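Local coordinates for encapsidation protein (Bacillus phage phi29, PDB 5HD9) that powers, as the ATPase of the viral DNA packaging motor, the encapsidation of the phage genome, its N-terminal domain having an ASCE P-loop NTPase fold, at residues Ser1-Pro6 / Arg23-Ser28; Met31-Ile36 / Asn64-Glu69; Glu44-Val49 / Lys87-Ala92; Val109-Phe114 / Arg147-Cys152. All blocks are in the same frame, centred on the assembly; numbering follows the deposited sequence.

In the fold
Four contacts sample the ASCE core of this packaging ATPase, a sheet with helix 26-42 lying against it. Contact 1 lies at the start of that helix, at a sequence that fits a Walker A P-loop, and contact 2 lies one to two turns further on, their centres about 12 Å apart; Pro6 CB meets CE of Met31, a selenomethionine, at 3.4 Å. Contacts 3 and 4 pair strands of the sheet and have centres about 10 Å apart, because strands 45-50 and 109-115 are neighbours: Val49 N approaches Val113 O at 2.7 Å. Helix and sheet interlock where Pro35 CB packs on Phe46 CG at 3.6 Å and where Met31 SE reaches Ile151 CD1, also at 3.6 Å.

Contact 1. Residues Ser1-Pro6 / Arg23-Ser28; sequences SLFYNP and RGIGKS
Aliphatic-on-aromatic packing dominates where the N-terminal residues lie against a probable Walker A loop. Lys27 bends at chi2 and chi3 (54° and 67°), which lays its methylenes over one face of the Tyr4 ring, the two side chains crossing at about a right angle. Lys27 CD makes a CH-pi contact 3.9 Å from the centroid of the Tyr4 ring, with its closest approach, 3.4 Å, to Tyr4 CG. At the periphery Ile25 CD1 meets the edge of the Phe3 ring, 4.3 Å from CD2.

Polar bonds shape each partner internally. Tyr4 O accepts two donors from Ser1, the backbone N at 3.1 Å and OG at 2.9 Å, closing the N-terminal turn. The Ser1 hydroxyl packs directly on the Gly26 backbone, its OG 3.4 Å from Gly26 CA. Lys27 NZ, carried past the ring, bonds to Arg23 O at 3.0 Å, on a carbonyl lone pair, and so ties the loop to itself; Ser190 OG is a further partner.

Tyr4 OH bonds to Glu186 of strand 183-186, while its ring also touches Val19 of strand 16-19 and Ala30 of helix 26-42, so the N-terminal segment bridges the helix start and the sheet.

Contact 2. Residues Met31-Ile36 / Asn64-Glu69; sequences MKVYPI and NDVAQE
Torsions at the first side-chain bond set up this meeting of a helix with a loop. Lys32 CG and Ile36 CG1 both stand anti to their carbonyl carbons (chi1 -71° in each), and Val33 turns CG2 into the same relation, anti to its carbonyl carbon. In Val66, CG1 is likewise anti to the carbonyl carbon, whereas CG2 takes the crowded position between the backbone N and the carbonyl carbon. The two methyls of Val66 therefore have different partners.

Val66 CG1 lies against the helix surface between two residues, 3.7 Å from Lys32 CB and 3.8 Å from Val33 CG2. Val66 CG2 meets Ile36 CD1 tip to tip at 3.6 Å, the isoleucine reaching along an extended chi2 (168°). One valine thus touches three residues spaced over a turn of helix, the apolar heart of the contact.

Polar groups flank it. Lys32 runs extended to CE, which comes within 3.5 Å of Asp65 OD2, but the eclipsed chi4 (-3°) leaves NZ 4.5 Å from that oxygen, beyond a salt bridge; the opposite charges could still attract weakly. On the loop, Glu69 N bonds to Val66 O at 3.0 Å, a short turn that brings Glu69 back toward Val33. Glu69 OE2 is hydrogen-bonded to Tyr29 OH, one turn earlier on the helix.

Helix 26-42 here carries the loop between strands 45-50 and 75-78 on one flank, with Phe63 and Phe70 also touching Ile36, while Met31 and Tyr34 pack on strands 109-115 and 149-153.

Contact 3. Residues Glu44-Val49 / Lys87-Ala92; sequences EQFIYV and KLAGWA
Parallel beta pairing joins strands 45-50 and 87-94 within the mixed sheet of the ASCE fold; on its other edge strand 87-94 forms a classic beta bulge, Ala89 and Gly90 both facing Phe82 of strand 81-84. Gln45 reaches across to the neighbouring strand, extended beyond CG, its NE2 donating to Leu88 O at 2.9 Å; the acceptor lies in the amide plane, although the donor stands above the carbonyl plane. Gln45 OE1 also accepts from Asn108 N, so both ends of the amide are engaged, and this oxygen lies at the edge of the Trp91 ring, with amide and ring planes 71° apart.

Phe46 N bonds to Ala89 O at 3.1 Å, and Phe46 O receives Trp91 N, also at 3.1 Å. With CG in the crowded position between backbone N and carbonyl carbon (chi1 68°), the Phe46 ring folds over the neighbouring strand, and Gly90 CA makes a CH-pi contact 4.2 Å from its centroid. Ile47 projects from the other face, as Trp91 does, and crosses the indole obliquely, its CG1 4.0 Å from Trp91 CE3.

At Tyr48 the pairing is straightest: the backbone N of Tyr48 donates to Trp91 O at 2.8 Å, nearly along the C=O axis.

Contact 4. Residues Val109-Phe114 / Arg147-Cys152; sequences VSTIVF and RVRCIC
Four backbone hydrogen bonds knit strand 109-115 to strand 149-153 in parallel register. Arg149 N donates to Ser110 O and Ile112 N to Arg149 O; then Ile151 N meets Ile112 O at 2.7 Å, nearly along the C=O axis. Phe114 N closes the series on Ile151 O at 2.9 Å, rising above the carbonyl plane.

Side chains pair by face. Ile112 CG2, anti to its backbone N, touches Cys150 SG at 3.9 Å. Further along the same face Cys152 SG, anti to its carbonyl carbon (chi1 -55°), rests 3.8 Å from Phe114 CB and makes an oblique sulfur-aromatic contact with the Phe114 ring.

On the face of Thr111 and Arg149 a single water joins the strands. It accepts from Arg149 NE at 2.7 Å, in the guanidinium plane, donates to Ser110 O at 3.1 Å, and shares a 2.7 Å hydrogen bond with Thr111 OG1. Bends in the arginine chain bring NE to this water. Ser110 O is thus gripped by both a backbone N-H and the water, while Ser110 OG bonds to Glu44 beside the adjoining strand 45-50.

The pairing closes a beta-alpha-beta unit whose helix 130-141 packs on Ile112 and Cys150 through Met138. Met31 and Tyr34 of helix 26-42 lie against the other face, and strands 45-50 and 16-19 flank the pair within the sheet.

Contact 1. Residues Ser1-Pro6 / Arg23-Ser28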
# COMPACT_ATOMS: atom_id res chain seq x y z
N SER A 1 -3.46 -5.92 -13.09
CA SER A 1 -4.32 -5.04 -13.86
C SER A 1 -4.03 -5.18 -15.35
O SER A 1 -3.17 -5.96 -15.75
CB SER A 1 -4.14 -3.59 -13.43
OG SER A 1 -2.94 -3.05 -13.95
N LEU A 2 -4.76 -4.43 -16.18
CA LEU A 2 -4.63 -4.55 -17.63
C LEU A 2 -3.23 -4.21 -18.13
O LEU A 2 -2.73 -4.86 -19.05
CB LEU A 2 -5.65 -3.64 -18.32
CG LEU A 2 -7.09 -4.15 -18.31
CD1 LEU A 2 -8.04 -3.03 -18.68
CD2 LEU A 2 -7.25 -5.33 -19.26
N PHE A 3 -2.60 -3.20 -17.54
CA PHE A 3 -1.33 -2.69 -18.06
C PHE A 3 -0.20 -2.78 -17.04
O PHE A 3 0.97 -2.81 -17.43
CB PHE A 3 -1.52 -1.25 -18.54
CG PHE A 3 -2.54 -1.12 -19.64
CD1 PHE A 3 -2.32 -1.70 -20.88
CD2 PHE A 3 -3.72 -0.43 -19.43
CE1 PHE A 3 -3.25 -1.58 -21.89
CE2 PHE A 3 -4.66 -0.31 -20.44
CZ PHE A 3 -4.43 -0.89 -21.67
N TYR A 4 -0.53 -2.82 -15.75
CA TYR A 4 0.49 -3.00 -14.71
C TYR A 4 0.40 -4.39 -14.09
O TYR A 4 -0.63 -4.78 -13.54
CB TYR A 4 0.35 -1.94 -13.61
CG TYR A 4 1.31 -2.18 -12.45
CD1 TYR A 4 2.66 -1.91 -12.58
CD2 TYR A 4 0.86 -2.69 -11.24
CE1 TYR A 4 3.54 -2.13 -11.54
CE2 TYR A 4 1.73 -2.91 -10.19
CZ TYR A 4 3.07 -2.64 -10.34
OH TYR A 4 3.94 -2.86 -9.30
N ASN A 5 1.51 -5.12 -14.17
CA ASN A 5 1.61 -6.46 -13.60
C ASN A 5 2.52 -6.44 -12.38
O ASN A 5 3.74 -6.29 -12.52
CB ASN A 5 2.15 -7.45 -14.64
CG ASN A 5 2.14 -8.89 -14.16
OD1 ASN A 5 1.82 -9.17 -13.00
ND2 ASN A 5 2.49 -9.81 -15.05
N PRO A 6 1.95 -6.60 -11.17
CA PRO A 6 2.80 -6.49 -9.97
C PRO A 6 3.62 -7.74 -9.69
O PRO A 6 4.34 -7.76 -8.69
CB PRO A 6 1.78 -6.26 -8.86
CG PRO A 6 0.57 -7.00 -9.31
CD PRO A 6 0.54 -6.85 -10.82
N ARG A 23 1.33 6.26 -13.23
CA ARG A 23 0.30 7.03 -13.90
C ARG A 23 -1.04 6.32 -13.78
O ARG A 23 -1.11 5.09 -13.84
CB ARG A 23 0.70 7.28 -15.36
CG ARG A 23 1.82 8.30 -15.45
CD ARG A 23 2.51 8.30 -16.80
NE ARG A 23 1.85 9.18 -17.76
CZ ARG A 23 1.74 8.92 -19.06
NH1 ARG A 23 2.23 7.79 -19.56
NH2 ARG A 23 1.13 9.78 -19.86
N GLY A 24 -2.08 7.12 -13.60
CA GLY A 24 -3.35 6.65 -13.08
C GLY A 24 -3.98 5.45 -13.75
O GLY A 24 -4.17 5.45 -14.97
N ILE A 25 -4.25 4.43 -12.93
CA ILE A 25 -5.17 3.31 -13.23
C ILE A 25 -4.75 2.06 -12.45
O ILE A 25 -5.41 1.67 -11.48
CB ILE A 25 -5.28 2.94 -14.77
CG1 ILE A 25 -6.35 1.85 -14.97
CG2 ILE A 25 -3.92 2.58 -15.43
CD1 ILE A 25 -6.23 1.04 -16.26
N GLY A 26 -3.63 1.46 -12.83
CA GLY A 26 -3.42 0.05 -12.61
C GLY A 26 -2.77 -0.29 -11.29
O GLY A 26 -3.08 -1.31 -10.68
N LYS A 27 -1.86 0.58 -10.86
CA LYS A 27 -1.05 0.33 -9.68
C LYS A 27 -1.96 0.26 -8.45
O LYS A 27 -1.90 -0.70 -7.68
CB LYS A 27 0.01 1.43 -9.52
CG LYS A 27 1.22 1.30 -10.45
CD LYS A 27 0.88 1.20 -11.95
CE LYS A 27 0.27 2.48 -12.51
NZ LYS A 27 0.55 2.64 -13.97
N SER A 28 -2.81 1.27 -8.30
CA SER A 28 -3.73 1.32 -7.17
C SER A 28 -4.77 0.21 -7.27
O SER A 28 -5.11 -0.44 -6.28
CB SER A 28 -4.43 2.68 -7.12
OG SER A 28 -3.50 3.71 -6.83

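Contact 2. Residues Met31-Ile36 / Asn64-Glu69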
# COMPACT_ATOMS: atom_id res chain seq x y z
N MSE A 31 -3.32 -3.19 -6.45
CA MSE A 31 -3.03 -3.34 -5.03
C MSE A 31 -4.31 -3.36 -4.19
O MSE A 31 -4.26 -3.38 -2.96
CB MSE A 31 -2.09 -2.23 -4.55
CG MSE A 31 -0.66 -2.37 -5.06
SE MSE A 31 0.14 -4.12 -4.68
CE MSE A 31 -0.21 -5.02 -6.37
N LYS A 32 -5.46 -3.33 -4.87
CA LYS A 32 -6.72 -3.69 -4.23
C LYS A 32 -6.96 -5.18 -4.49
O LYS A 32 -7.30 -5.94 -3.58
CB LYS A 32 -7.89 -2.85 -4.77
CG LYS A 32 -7.90 -1.37 -4.36
CD LYS A 32 -9.19 -0.69 -4.85
CE LYS A 32 -9.30 0.80 -4.48
NZ LYS A 32 -8.19 1.33 -3.64
N VAL A 33 -6.76 -5.60 -5.74
CA VAL A 33 -6.97 -6.99 -6.15
C VAL A 33 -6.07 -7.97 -5.41
O VAL A 33 -6.52 -9.05 -5.01
CB VAL A 33 -6.74 -7.17 -7.68
CG1 VAL A 33 -6.76 -8.65 -8.08
CG2 VAL A 33 -7.78 -6.40 -8.46
N TYR A 34 -4.80 -7.62 -5.24
CA TYR A 34 -3.84 -8.55 -4.66
C TYR A 34 -4.20 -8.94 -3.22
O TYR A 34 -4.35 -10.12 -2.93
CB TYR A 34 -2.42 -7.96 -4.71
CG TYR A 34 -1.40 -8.78 -3.95
CD1 TYR A 34 -0.91 -9.97 -4.48
CD2 TYR A 34 -0.94 -8.38 -2.70
CE1 TYR A 34 0.02 -10.72 -3.78
CE2 TYR A 34 -0.02 -9.13 -2.00
CZ TYR A 34 0.46 -10.30 -2.55
OH TYR A 34 1.38 -11.04 -1.85
N PRO A 35 -4.37 -7.96 -2.32
CA PRO A 35 -4.71 -8.34 -0.94
C PRO A 35 -6.07 -9.03 -0.81
O PRO A 35 -6.24 -9.88 0.06
CB PRO A 35 -4.70 -7.01 -0.18
CG PRO A 35 -4.79 -5.95 -1.24
CD PRO A 35 -4.13 -6.51 -2.45
N ILE A 36 -7.03 -8.67 -1.66
CA ILE A 36 -8.33 -9.32 -1.64
C ILE A 36 -8.17 -10.80 -1.99
O ILE A 36 -8.80 -11.66 -1.39
CB ILE A 36 -9.33 -8.65 -2.61
CG1 ILE A 36 -9.73 -7.28 -2.07
CG2 ILE A 36 -10.58 -9.51 -2.80
CD1 ILE A 36 -10.48 -6.42 -3.06
N ASN A 64 -15.41 -0.48 -5.13
CA ASN A 64 -16.07 -0.22 -6.41
C ASN A 64 -15.17 -0.52 -7.62
O ASN A 64 -15.65 -1.02 -8.63
CB ASN A 64 -16.54 1.24 -6.48
CG ASN A 64 -17.76 1.50 -5.61
OD1 ASN A 64 -18.39 0.57 -5.10
ND2 ASN A 64 -18.12 2.77 -5.46
N ASP A 65 -13.89 -0.20 -7.50
CA ASP A 65 -12.93 -0.47 -8.58
C ASP A 65 -12.91 -1.95 -8.96
O ASP A 65 -12.85 -2.30 -10.13
CB ASP A 65 -11.52 -0.04 -8.16
CG ASP A 65 -11.30 1.45 -8.27
OD1 ASP A 65 -11.97 2.11 -9.09
OD2 ASP A 65 -10.44 1.97 -7.53
N VAL A 66 -12.98 -2.81 -7.94
CA VAL A 66 -12.65 -4.22 -8.10
C VAL A 66 -13.85 -5.14 -7.89
O VAL A 66 -13.70 -6.36 -7.88
CB VAL A 66 -11.54 -4.61 -7.11
CG1 VAL A 66 -10.30 -3.76 -7.36
CG2 VAL A 66 -12.02 -4.43 -5.67
N ALA A 67 -15.03 -4.56 -7.73
CA ALA A 67 -16.24 -5.33 -7.46
C ALA A 67 -16.52 -6.35 -8.57
O ALA A 67 -17.02 -7.44 -8.31
CB ALA A 67 -17.43 -4.41 -7.28
N GLN A 68 -16.18 -6.00 -9.80
CA GLN A 68 -16.46 -6.86 -10.94
C GLN A 68 -15.50 -8.05 -10.99
O GLN A 68 -15.76 -9.03 -11.69
CB GLN A 68 -16.39 -6.07 -12.25
CG GLN A 68 -17.01 -4.67 -12.20
CD GLN A 68 -18.42 -4.66 -11.65
OE1 GLN A 68 -19.17 -5.62 -11.80
NE2 GLN A 68 -18.80 -3.56 -11.01
N GLU A 69 -14.40 -7.98 -10.25
CA GLU A 69 -13.43 -9.07 -10.20
C GLU A 69 -13.83 -10.18 -9.24
O GLU A 69 -13.35 -11.31 -9.36
CB GLU A 69 -12.06 -8.53 -9.77
CG GLU A 69 -11.38 -7.68 -10.83
CD GLU A 69 -10.13 -8.33 -11.46
OE1 GLU A 69 -9.71 -9.41 -11.00
OE2 GLU A 69 -9.57 -7.76 -12.41

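Contact 3. Residues Glu44-Val49 / Lys87-Ala92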
# COMPACT_ATOMS: atom_id res chain seq x y z
N GLU A 44 -5.24 -14.10 4.69
CA GLU A 44 -4.33 -13.00 5.00
C GLU A 44 -5.08 -11.68 4.96
O GLU A 44 -5.79 -11.39 4.00
CB GLU A 44 -3.15 -12.97 4.02
CG GLU A 44 -2.29 -14.22 4.04
CD GLU A 44 -1.13 -14.14 3.06
OE1 GLU A 44 -0.93 -13.08 2.44
OE2 GLU A 44 -0.42 -15.16 2.89
N GLN A 45 -4.91 -10.88 6.00
CA GLN A 45 -5.60 -9.59 6.09
C GLN A 45 -4.69 -8.48 5.58
O GLN A 45 -3.50 -8.69 5.35
CB GLN A 45 -6.04 -9.33 7.52
CG GLN A 45 -7.11 -10.30 8.00
CD GLN A 45 -7.33 -10.26 9.49
OE1 GLN A 45 -6.38 -10.31 10.27
NE2 GLN A 45 -8.58 -10.16 9.90
N PHE A 46 -5.27 -7.29 5.39
CA PHE A 46 -4.51 -6.19 4.82
C PHE A 46 -4.90 -4.85 5.43
O PHE A 46 -6.01 -4.70 5.96
CB PHE A 46 -4.71 -6.14 3.30
CG PHE A 46 -6.10 -5.77 2.88
CD1 PHE A 46 -7.09 -6.73 2.77
CD2 PHE A 46 -6.42 -4.45 2.57
CE1 PHE A 46 -8.38 -6.39 2.38
CE2 PHE A 46 -7.70 -4.11 2.18
CZ PHE A 46 -8.68 -5.07 2.08
N ILE A 47 -3.98 -3.90 5.36
CA ILE A 47 -4.23 -2.54 5.83
C ILE A 47 -4.00 -1.55 4.70
O ILE A 47 -2.96 -1.55 4.05
CB ILE A 47 -3.34 -2.18 7.04
CG1 ILE A 47 -3.63 -3.14 8.20
CG2 ILE A 47 -3.59 -0.73 7.47
CD1 ILE A 47 -2.84 -2.87 9.45
N TYR A 48 -5.00 -0.70 4.48
CA TYR A 48 -4.93 0.38 3.52
C TYR A 48 -4.63 1.67 4.29
O TYR A 48 -5.43 2.12 5.11
CB TYR A 48 -6.24 0.49 2.74
CG TYR A 48 -6.28 1.57 1.67
CD1 TYR A 48 -5.43 1.53 0.58
CD2 TYR A 48 -7.19 2.61 1.75
CE1 TYR A 48 -5.47 2.51 -0.40
CE2 TYR A 48 -7.24 3.59 0.79
CZ TYR A 48 -6.39 3.54 -0.29
OH TYR A 48 -6.44 4.52 -1.25
N VAL A 49 -3.45 2.23 4.04
CA VAL A 49 -3.00 3.42 4.75
C VAL A 49 -3.05 4.64 3.85
O VAL A 49 -2.64 4.60 2.69
CB VAL A 49 -1.57 3.25 5.30
CG1 VAL A 49 -1.11 4.50 6.04
CG2 VAL A 49 -1.49 2.03 6.21
N LYS A 87 -16.57 -11.63 6.90
CA LYS A 87 -15.41 -11.74 7.77
C LYS A 87 -14.53 -10.50 7.69
O LYS A 87 -14.34 -9.95 6.61
CB LYS A 87 -14.58 -12.98 7.41
CG LYS A 87 -15.39 -14.26 7.34
CD LYS A 87 -14.50 -15.48 7.23
CE LYS A 87 -14.87 -16.36 6.04
NZ LYS A 87 -14.86 -17.80 6.39
N LEU A 88 -14.00 -10.07 8.82
CA LEU A 88 -13.07 -8.94 8.85
C LEU A 88 -11.82 -9.29 8.06
O LEU A 88 -11.10 -10.23 8.40
CB LEU A 88 -12.71 -8.57 10.29
CG LEU A 88 -11.79 -7.36 10.47
CD1 LEU A 88 -12.37 -6.12 9.79
CD2 LEU A 88 -11.56 -7.09 11.94
N ALA A 89 -11.56 -8.53 6.99
CA ALA A 89 -10.47 -8.83 6.07
C ALA A 89 -9.41 -7.73 6.06
O ALA A 89 -8.25 -7.99 5.77
CB ALA A 89 -11.01 -9.05 4.66
N GLY A 90 -9.81 -6.51 6.38
CA GLY A 90 -8.87 -5.41 6.36
C GLY A 90 -9.31 -4.15 7.08
O GLY A 90 -10.45 -4.06 7.56
N TRP A 91 -8.40 -3.19 7.15
CA TRP A 91 -8.62 -1.92 7.82
C TRP A 91 -8.12 -0.76 6.97
O TRP A 91 -7.10 -0.89 6.28
CB TRP A 91 -7.89 -1.87 9.17
CG TRP A 91 -8.29 -2.92 10.15
CD1 TRP A 91 -9.17 -2.79 11.19
CD2 TRP A 91 -7.83 -4.27 10.19
NE1 TRP A 91 -9.27 -3.97 11.88
CE2 TRP A 91 -8.46 -4.90 11.28
CE3 TRP A 91 -6.93 -5.02 9.41
CZ2 TRP A 91 -8.23 -6.23 11.61
CZ3 TRP A 91 -6.71 -6.34 9.74
CH2 TRP A 91 -7.35 -6.93 10.83
N ALA A 92 -8.83 0.36 7.03
CA ALA A 92 -8.33 1.62 6.49
C ALA A 92 -7.84 2.47 7.65
O ALA A 92 -8.60 2.74 8.58
CB ALA A 92 -9.42 2.34 5.70

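Contact 4. Residues Val109-Phe114 / Arg147-Cys152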
# COMPACT_ATOMS: atom_id res chain seq x y z
N VAL A 109 -2.36 -9.80 9.48
CA VAL A 109 -2.03 -8.89 8.39
C VAL A 109 -0.73 -9.31 7.73
O VAL A 109 0.25 -9.61 8.40
CB VAL A 109 -1.91 -7.43 8.90
CG1 VAL A 109 -1.47 -6.49 7.78
CG2 VAL A 109 -3.23 -6.97 9.50
N SER A 110 -0.72 -9.35 6.39
CA SER A 110 0.50 -9.67 5.65
C SER A 110 0.80 -8.64 4.56
O SER A 110 1.90 -8.63 4.01
CB SER A 110 0.39 -11.06 5.03
OG SER A 110 -0.41 -11.04 3.86
N THR A 111 -0.16 -7.78 4.25
CA THR A 111 0.06 -6.72 3.26
C THR A 111 -0.43 -5.37 3.77
O THR A 111 -1.54 -5.26 4.30
CB THR A 111 -0.65 -7.04 1.93
OG1 THR A 111 -0.14 -8.28 1.40
CG2 THR A 111 -0.39 -5.94 0.91
N ILE A 112 0.42 -4.36 3.60
CA ILE A 112 0.05 -2.97 3.85
C ILE A 112 0.20 -2.18 2.55
O ILE A 112 1.25 -2.23 1.91
CB ILE A 112 0.93 -2.32 4.94
CG1 ILE A 112 0.80 -3.07 6.26
CG2 ILE A 112 0.55 -0.84 5.12
CD1 ILE A 112 1.89 -2.73 7.27
N VAL A 113 -0.85 -1.46 2.18
CA VAL A 113 -0.80 -0.60 1.00
C VAL A 113 -0.96 0.86 1.42
O VAL A 113 -2.00 1.26 1.94
CB VAL A 113 -1.88 -0.98 -0.02
CG1 VAL A 113 -1.81 -0.07 -1.24
CG2 VAL A 113 -1.69 -2.43 -0.45
N PHE A 114 0.09 1.63 1.18
CA PHE A 114 0.13 3.04 1.53
C PHE A 114 0.07 3.85 0.24
O PHE A 114 1.09 4.09 -0.40
CB PHE A 114 1.41 3.35 2.32
CG PHE A 114 1.48 4.75 2.88
CD1 PHE A 114 0.51 5.70 2.58
CD2 PHE A 114 2.54 5.11 3.69
CE1 PHE A 114 0.61 6.99 3.10
CE2 PHE A 114 2.63 6.39 4.21
CZ PHE A 114 1.67 7.33 3.91
N ARG A 147 7.01 -13.42 4.06
CA ARG A 147 5.82 -13.23 3.23
C ARG A 147 4.91 -12.13 3.77
O ARG A 147 3.68 -12.27 3.79
CB ARG A 147 5.04 -14.55 3.13
CG ARG A 147 5.81 -15.64 2.41
CD ARG A 147 5.14 -16.99 2.55
NE ARG A 147 5.90 -18.05 1.90
CZ ARG A 147 5.60 -19.34 1.96
NH1 ARG A 147 4.54 -19.75 2.65
NH2 ARG A 147 6.35 -20.23 1.33
N VAL A 148 5.52 -11.04 4.21
CA VAL A 148 4.79 -9.82 4.51
C VAL A 148 5.41 -8.70 3.68
O VAL A 148 6.58 -8.77 3.33
CB VAL A 148 4.82 -9.45 6.01
CG1 VAL A 148 4.23 -10.57 6.85
CG2 VAL A 148 6.24 -9.14 6.47
N ARG A 149 4.62 -7.69 3.36
CA ARG A 149 5.16 -6.57 2.60
C ARG A 149 4.31 -5.32 2.74
O ARG A 149 3.08 -5.38 2.81
CB ARG A 149 5.28 -6.95 1.12
CG ARG A 149 3.96 -7.02 0.38
CD ARG A 149 4.03 -8.04 -0.75
NE ARG A 149 3.82 -9.40 -0.25
CZ ARG A 149 4.67 -10.42 -0.41
NH1 ARG A 149 5.81 -10.28 -1.07
NH2 ARG A 149 4.35 -11.60 0.10
N CYS A 150 5.01 -4.20 2.81
CA CYS A 150 4.39 -2.89 2.74
C CYS A 150 4.67 -2.34 1.36
O CYS A 150 5.82 -2.34 0.91
CB CYS A 150 4.93 -1.97 3.83
SG CYS A 150 4.21 -0.31 3.81
N ILE A 151 3.63 -1.89 0.67
CA ILE A 151 3.76 -1.35 -0.68
C ILE A 151 3.24 0.08 -0.71
O ILE A 151 2.05 0.33 -0.48
CB ILE A 151 3.02 -2.22 -1.70
CG1 ILE A 151 3.56 -3.66 -1.67
CG2 ILE A 151 3.18 -1.66 -3.11
CD1 ILE A 151 2.55 -4.70 -2.05
N CYS A 152 4.14 1.01 -0.98
CA CYS A 152 3.81 2.43 -1.03
C CYS A 152 3.70 2.89 -2.48
O CYS A 152 4.59 2.62 -3.29
CB CYS A 152 4.85 3.25 -0.28
SG CYS A 152 5.10 2.71 1.43
O HOH W 1 1.73 -10.18 1.32